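Local coordinates for protein hypothetical bacterial 6-phosphogluconolactonase (Bacteroides fragilis, PDB 3SCY) that is a seven-bladed beta-propeller of the lactonase family and probably hydrolyses 6-phosphogluconolactone, at residues 56-60 and 61-65; 114-118 and 119-123. All coordinates share one frame; numbering follows the deposited sequence.

Interaction 1. Residues 56-60 and 61-65; sequences IPSAD and GKFVY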
ATOM      1  N   ILE A  56      -4.229   7.475   1.292  1.00 15.02           N
ATOM      2  CA  ILE A  56      -4.781   7.289  -0.041  1.00 14.53           C
ATOM      3  C   ILE A  56      -5.559   8.477  -0.464  1.00 16.64           C
ATOM      4  O   ILE A  56      -6.277   9.067   0.333  1.00 17.00           O
ATOM      5  CB  ILE A  56      -5.702   6.004  -0.103  1.00 17.64           C
ATOM      6  CG1 ILE A  56      -6.870   6.035   0.901  1.00 18.10           C
ATOM      7  CG2 ILE A  56      -4.887   4.692  -0.075  1.00 18.52           C
ATOM      8  CD1 ILE A  56      -7.982   5.046   0.504  1.00 22.42           C
ATOM      9  N   PRO A  57      -5.513   8.801  -1.762  1.00 15.28           N
ATOM     10  CA  PRO A  57      -6.440   9.812  -2.270  1.00 15.83           C
ATOM     11  C   PRO A  57      -7.772   9.157  -2.631  1.00 18.80           C
ATOM     12  O   PRO A  57      -7.800   7.945  -2.931  1.00 19.80           O
ATOM     13  CB  PRO A  57      -5.752  10.308  -3.542  1.00 17.73           C
ATOM     14  CG  PRO A  57      -4.971   9.076  -4.036  1.00 21.41           C
ATOM     15  CD  PRO A  57      -4.653   8.220  -2.828  1.00 17.23           C
ATOM     16  N   SER A  58      -8.849   9.920  -2.654  1.00 16.18           N
ATOM     17  CA  SER A  58     -10.086   9.387  -3.189  1.00 17.14           C
ATOM     18  C   SER A  58      -9.874   9.268  -4.723  1.00 22.55           C
ATOM     19  O   SER A  58      -8.946   9.886  -5.287  1.00 21.50           O
ATOM     20  CB  SER A  58     -11.246  10.314  -2.852  1.00 20.34           C
ATOM     21  OG  SER A  58     -11.000  11.597  -3.407  1.00 22.23           O
ATOM     22  N   ALA A  59     -10.727   8.485  -5.400  1.00 22.18           N
ATOM     23  CA  ALA A  59     -10.571   8.286  -6.842  1.00 23.13           C
ATOM     24  C   ALA A  59     -10.690   9.598  -7.647  1.00 27.01           C
ATOM     25  O   ALA A  59      -9.992   9.730  -8.651  1.00 29.78           O
ATOM     26  CB  ALA A  59     -11.594   7.270  -7.323  1.00 24.32           C
ATOM     27  N   ASP A  60     -11.471  10.589  -7.179  1.00 24.76           N
ATOM     28  CA  ASP A  60     -11.630  11.879  -7.863  1.00 26.69           C
ATOM     29  C   ASP A  60     -10.520  12.899  -7.456  1.00 30.42           C
ATOM     30  O   ASP A  60     -10.513  14.033  -7.945  1.00 32.88           O
ATOM     31  CB  ASP A  60     -13.037  12.457  -7.616  1.00 29.36           C
ATOM     32  CG  ASP A  60     -13.399  12.810  -6.176  1.00 34.76           C
ATOM     33  OD1 ASP A  60     -12.517  12.726  -5.294  1.00 29.28           O
ATOM     34  OD2 ASP A  60     -14.557  13.203  -5.934  1.00 42.54           O
ATOM     35  N   GLY A  61      -9.652  12.492  -6.534  1.00 24.43           N
ATOM     36  CA  GLY A  61      -8.533  13.292  -6.025  1.00 24.56           C
ATOM     37  C   GLY A  61      -8.932  14.494  -5.178  1.00 26.89           C
ATOM     38  O   GLY A  61      -8.113  15.390  -4.958  1.00 29.21           O
ATOM     39  N   LYS A  62     -10.185  14.554  -4.722  1.00 21.03           N
ATOM     40  CA  LYS A  62     -10.687  15.676  -3.941  1.00 20.67           C
ATOM     41  C   LYS A  62     -10.511  15.473  -2.437  1.00 21.02           C
ATOM     42  O   LYS A  62     -10.672  16.425  -1.677  1.00 19.50           O
ATOM     43  CB  LYS A  62     -12.174  15.941  -4.256  1.00 23.83           C
ATOM     44  CG  LYS A  62     -12.447  16.308  -5.725  1.00 35.78           C
ATOM     45  CD  LYS A  62     -12.106  17.744  -6.074  1.00 47.93           C
ATOM     46  CE  LYS A  62     -12.362  18.056  -7.535  1.00 62.49           C
ATOM     47  NZ  LYS A  62     -13.804  17.940  -7.902  1.00 68.12           N
ATOM     48  N   PHE A  63     -10.221  14.231  -2.011  1.00 17.71           N
ATOM     49  CA  PHE A  63     -10.050  13.890  -0.603  1.00 15.66           C
ATOM     50  C   PHE A  63      -8.865  13.011  -0.417  1.00 17.88           C
ATOM     51  O   PHE A  63      -8.422  12.324  -1.340  1.00 18.21           O
ATOM     52  CB  PHE A  63     -11.299  13.181  -0.038  1.00 16.73           C
ATOM     53  CG  PHE A  63     -12.552  14.008  -0.178  1.00 17.62           C
ATOM     54  CD1 PHE A  63     -12.830  15.039   0.720  1.00 19.83           C
ATOM     55  CD2 PHE A  63     -13.403  13.824  -1.257  1.00 21.64           C
ATOM     56  CE1 PHE A  63     -13.958  15.852   0.548  1.00 22.01           C
ATOM     57  CE2 PHE A  63     -14.535  14.634  -1.425  1.00 23.93           C
ATOM     58  CZ  PHE A  63     -14.774  15.668  -0.548  1.00 22.61           C
ATOM     59  N   VAL A  64      -8.290  13.072   0.786  1.00 16.31           N
ATOM     60  CA  VAL A  64      -7.200  12.204   1.176  1.00 15.14           C
ATOM     61  C   VAL A  64      -7.559  11.591   2.524  1.00 16.93           C
ATOM     62  O   VAL A  64      -8.089  12.295   3.402  1.00 18.37           O
ATOM     63  CB  VAL A  64      -5.835  12.934   1.209  1.00 17.79           C
ATOM     64  CG1 VAL A  64      -4.740  12.107   1.904  1.00 18.00           C
ATOM     65  CG2 VAL A  64      -5.409  13.286  -0.213  1.00 17.92           C
ATOM     66  N   TYR A  65      -7.259  10.299   2.692  1.00 15.19           N
ATOM     67  CA  TYR A  65      -7.508   9.633   3.964  1.00 14.93           C
ATOM     68  C   TYR A  65      -6.231   9.043   4.432  1.00 16.97           C
ATOM     69  O   TYR A  65      -5.518   8.424   3.649  1.00 16.93           O
ATOM     70  CB  TYR A  65      -8.599   8.552   3.839  1.00 15.80           C
ATOM     71  CG  TYR A  65      -9.887   9.126   3.303  1.00 14.75           C
ATOM     72  CD1 TYR A  65     -10.820   9.710   4.154  1.00 16.41           C
ATOM     73  CD2 TYR A  65     -10.140   9.159   1.934  1.00 16.39           C
ATOM     74  CE1 TYR A  65     -11.991  10.290   3.656  1.00 17.20           C
ATOM     75  CE2 TYR A  65     -11.280   9.779   1.426  1.00 16.96           C
ATOM     76  CZ  TYR A  65     -12.211  10.336   2.293  1.00 17.02           C
ATOM     77  OH  TYR A  65     -13.353  10.923   1.814  1.00 18.34           O
TER
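D60 OD1 holds K62 N in the turn and S58 OG holds F63 N where the strand starts, two short polar side chains closing a hairpin. The D60 chain starts beside the next peptide, its CB 3.6 Å from G61 N. CG is folded in between the backbone N and the carbonyl carbon (chi1 64°), which brings the carboxylate back over the turn and across the K62 side chain at about a right angle, CG of D60 lying 3.7 Å from CG of K62. At the tip the two oxygens part in role. OD1 takes the K62 N-H at 3.0 Å, met from above the carboxylate plane, and also the S58 hydroxyl, OG to OD1 2.7 Å, nearly along the C-O bond; OD2 rests against CB and CG of K62. Having donated to D60, S58 OG accepts from F63 N at 3.1 Å and sits at the edge of the F63 ring. S58 N in turn donates to F63 O at 2.8 Å, and G61 N to S58 O, closing a type I turn. Beyond it the strands pair through I56 and Y65, whose side chains share a face that packs on L105 of the strand 102-107. A type I turn with glycine after the aspartate thus joins the first two strands of a blade in this seven-bladed beta-propeller.

Interaction 2. Residues 114-118 and 119-123; sequences TANYS and GGSIT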
ATOM      1  N   THR A 114      -9.613  -0.086   7.040  1.00 17.48           N
ATOM      2  CA  THR A 114      -8.235  -0.128   7.522  1.00 17.03           C
ATOM      3  C   THR A 114      -7.789  -1.550   7.831  1.00 19.63           C
ATOM      4  O   THR A 114      -8.592  -2.378   8.290  1.00 18.80           O
ATOM      5  CB  THR A 114      -8.032   0.729   8.794  1.00 20.61           C
ATOM      6  OG1 THR A 114      -8.783   0.187   9.877  1.00 22.27           O
ATOM      7  CG2 THR A 114      -8.384   2.175   8.586  1.00 22.59           C
ATOM      8  N   ALA A 115      -6.470  -1.765   7.769  1.00 16.62           N
ATOM      9  CA  ALA A 115      -5.812  -2.967   8.261  1.00 17.32           C
ATOM     10  C   ALA A 115      -5.137  -2.583   9.565  1.00 20.92           C
ATOM     11  O   ALA A 115      -4.208  -1.757   9.559  1.00 18.28           O
ATOM     12  CB  ALA A 115      -4.800  -3.481   7.250  1.00 18.10           C
ATOM     13  N   ASN A 116      -5.583  -3.166  10.693  1.00 19.64           N
ATOM     14  CA  ASN A 116      -5.032  -2.800  11.996  1.00 19.05           C
ATOM     15  C   ASN A 116      -4.022  -3.853  12.393  1.00 21.10           C
ATOM     16  O   ASN A 116      -4.380  -4.985  12.722  1.00 22.04           O
ATOM     17  CB  ASN A 116      -6.140  -2.628  13.046  1.00 21.00           C
ATOM     18  CG  ASN A 116      -7.257  -1.744  12.558  1.00 25.64           C
ATOM     19  OD1 ASN A 116      -7.036  -0.749  11.846  1.00 21.11           O
ATOM     20  ND2 ASN A 116      -8.477  -2.129  12.875  1.00 22.13           N
ATOM     21  N   TYR A 117      -2.739  -3.469  12.310  1.00 19.42           N
ATOM     22  CA  TYR A 117      -1.630  -4.395  12.526  1.00 19.48           C
ATOM     23  C   TYR A 117      -1.614  -4.987  13.922  1.00 24.85           C
ATOM     24  O   TYR A 117      -1.480  -6.203  14.087  1.00 26.72           O
ATOM     25  CB  TYR A 117      -0.287  -3.699  12.237  1.00 20.05           C
ATOM     26  CG  TYR A 117       0.894  -4.633  12.331  1.00 21.74           C
ATOM     27  CD1 TYR A 117       1.287  -5.402  11.238  1.00 22.85           C
ATOM     28  CD2 TYR A 117       1.567  -4.816  13.538  1.00 23.37           C
ATOM     29  CE1 TYR A 117       2.360  -6.280  11.323  1.00 23.23           C
ATOM     30  CE2 TYR A 117       2.642  -5.699  13.636  1.00 23.96           C
ATOM     31  CZ  TYR A 117       3.032  -6.425  12.521  1.00 28.10           C
ATOM     32  OH  TYR A 117       4.093  -7.295  12.595  1.00 34.12           O
ATOM     33  N   SER A 118      -1.687  -4.136  14.930  1.00 23.33           N
ATOM     34  CA  SER A 118      -1.575  -4.625  16.302  1.00 24.35           C
ATOM     35  C   SER A 118      -2.925  -5.032  16.885  1.00 30.07           C
ATOM     36  O   SER A 118      -2.978  -5.870  17.787  1.00 32.99           O
ATOM     37  CB  SER A 118      -0.878  -3.595  17.175  1.00 28.98           C
ATOM     38  OG  SER A 118       0.453  -3.423  16.701  1.00 31.48           O
ATOM     39  N   GLY A 119      -4.001  -4.491  16.328  1.00 26.92           N
ATOM     40  CA  GLY A 119      -5.348  -4.870  16.720  1.00 26.65           C
ATOM     41  C   GLY A 119      -5.734  -6.217  16.135  1.00 29.91           C
ATOM     42  O   GLY A 119      -6.680  -6.830  16.613  1.00 28.80           O
ATOM     43  N   GLY A 120      -5.036  -6.651  15.061  1.00 25.06           N
ATOM     44  CA  GLY A 120      -5.334  -7.902  14.355  1.00 25.53           C
ATOM     45  C   GLY A 120      -6.788  -7.892  13.928  1.00 26.68           C
ATOM     46  O   GLY A 120      -7.559  -8.796  14.244  1.00 26.46           O
ATOM     47  N   SER A 121      -7.185  -6.798  13.279  1.00 21.58           N
ATOM     48  CA  SER A 121      -8.554  -6.547  12.895  1.00 19.73           C
ATOM     49  C   SER A 121      -8.573  -5.619  11.697  1.00 22.01           C
ATOM     50  O   SER A 121      -7.527  -5.087  11.283  1.00 21.39           O
ATOM     51  CB  SER A 121      -9.307  -5.898  14.062  1.00 23.90           C
ATOM     52  OG  SER A 121      -8.695  -4.668  14.426  1.00 26.09           O
ATOM     53  N   ILE A 122      -9.784  -5.390  11.166  1.00 20.57           N
ATOM     54  CA  ILE A 122     -10.025  -4.427  10.113  1.00 18.17           C
ATOM     55  C   ILE A 122     -11.215  -3.573  10.541  1.00 21.48           C
ATOM     56  O   ILE A 122     -12.132  -4.057  11.232  1.00 21.17           O
ATOM     57  CB  ILE A 122     -10.220  -5.028   8.698  1.00 20.11           C
ATOM     58  CG1 ILE A 122     -11.467  -5.941   8.635  1.00 21.37           C
ATOM     59  CG2 ILE A 122      -8.944  -5.750   8.248  1.00 19.06           C
ATOM     60  CD1 ILE A 122     -11.780  -6.439   7.193  1.00 25.26           C
ATOM     61  N   THR A 123     -11.156  -2.292  10.215  1.00 17.27           N
ATOM     62  CA  THR A 123     -12.218  -1.357  10.595  1.00 16.78           C
ATOM     63  C   THR A 123     -12.840  -0.747   9.341  1.00 19.82           C
ATOM     64  O   THR A 123     -12.124  -0.339   8.428  1.00 18.24           O
ATOM     65  CB  THR A 123     -11.675  -0.255  11.546  1.00 20.08           C
ATOM     66  OG1 THR A 123     -11.073  -0.878  12.671  1.00 20.61           O
ATOM     67  CG2 THR A 123     -12.795   0.676  12.056  1.00 21.59           C
TER
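The amide nitrogen of G119 comes to 3.7 Å from N116 O, but it is the next residue that bonds there. G120 N donates to N116 O at 2.9 Å, a weak, bent bond, while positive phi (55°) turns the chain back toward its partner strand. S121 N reaches that same carbonyl over a longer distance, 3.4 Å from N116 O, and is likewise weak. G120 and S121 thus both face N116, forming a G1 beta bulge at the end of a hairpin that joins the second and third strands of a four-stranded propeller blade. Beside the bulge, Y117 stacks on H156 and bonds R151, close to an unidentified bound molecule.

S121 points to the same face of the sheet as N116, T114 and T123. Its OG, set between the backbone N and the carbonyl carbon (chi1 60°), accepts a nearly straight bond from N116 ND2 at 3.0 Å and lies in the amide plane. I122 takes the other face: CG2 lies 3.4 Å from T114 O, and the far end of the chain leads off to I140, L157 and V160.

T123 returns to the amide. Its OG1 accepts the second bond from N116 ND2 at 2.9 Å, again in the amide plane, and the T123 side chain crosses that of N116 at about a right angle. At the oxygen end of that amide, T114 OG1 donates to N116 OD1 at 2.8 Å, tilted from the carbonyl plane. Three hydroxyls serve the buried amide; because T123 OG1 also bonds T97 O, its proton is probably used there, consistent with the amide nitrogen facing it. T114 lies alongside T123, and the backbones pair through T114 N and T123 O at 2.9 Å.

In the fold
Interactions 1 and 2 close hairpins in successive four-stranded blades, at different places within them: 56-60 and 61-65 join the first strand to the second, 114-118 and 119-123 the second to the third. They do not touch, the nearest atoms being about 8 Å apart, yet L105 packs against side chains of both. Interaction 1 is partly buried, with an exposed turn held by a carboxylate and a hydroxyl that bind mainly backbone N-H groups. Interaction 2 is buried, and its side-chain polar chemistry runs chiefly from side chain to side chain, an amide among hydroxyls on one sheet face. Glycine with positive phi serves both, ending a type I turn in one and making a bulge in the other.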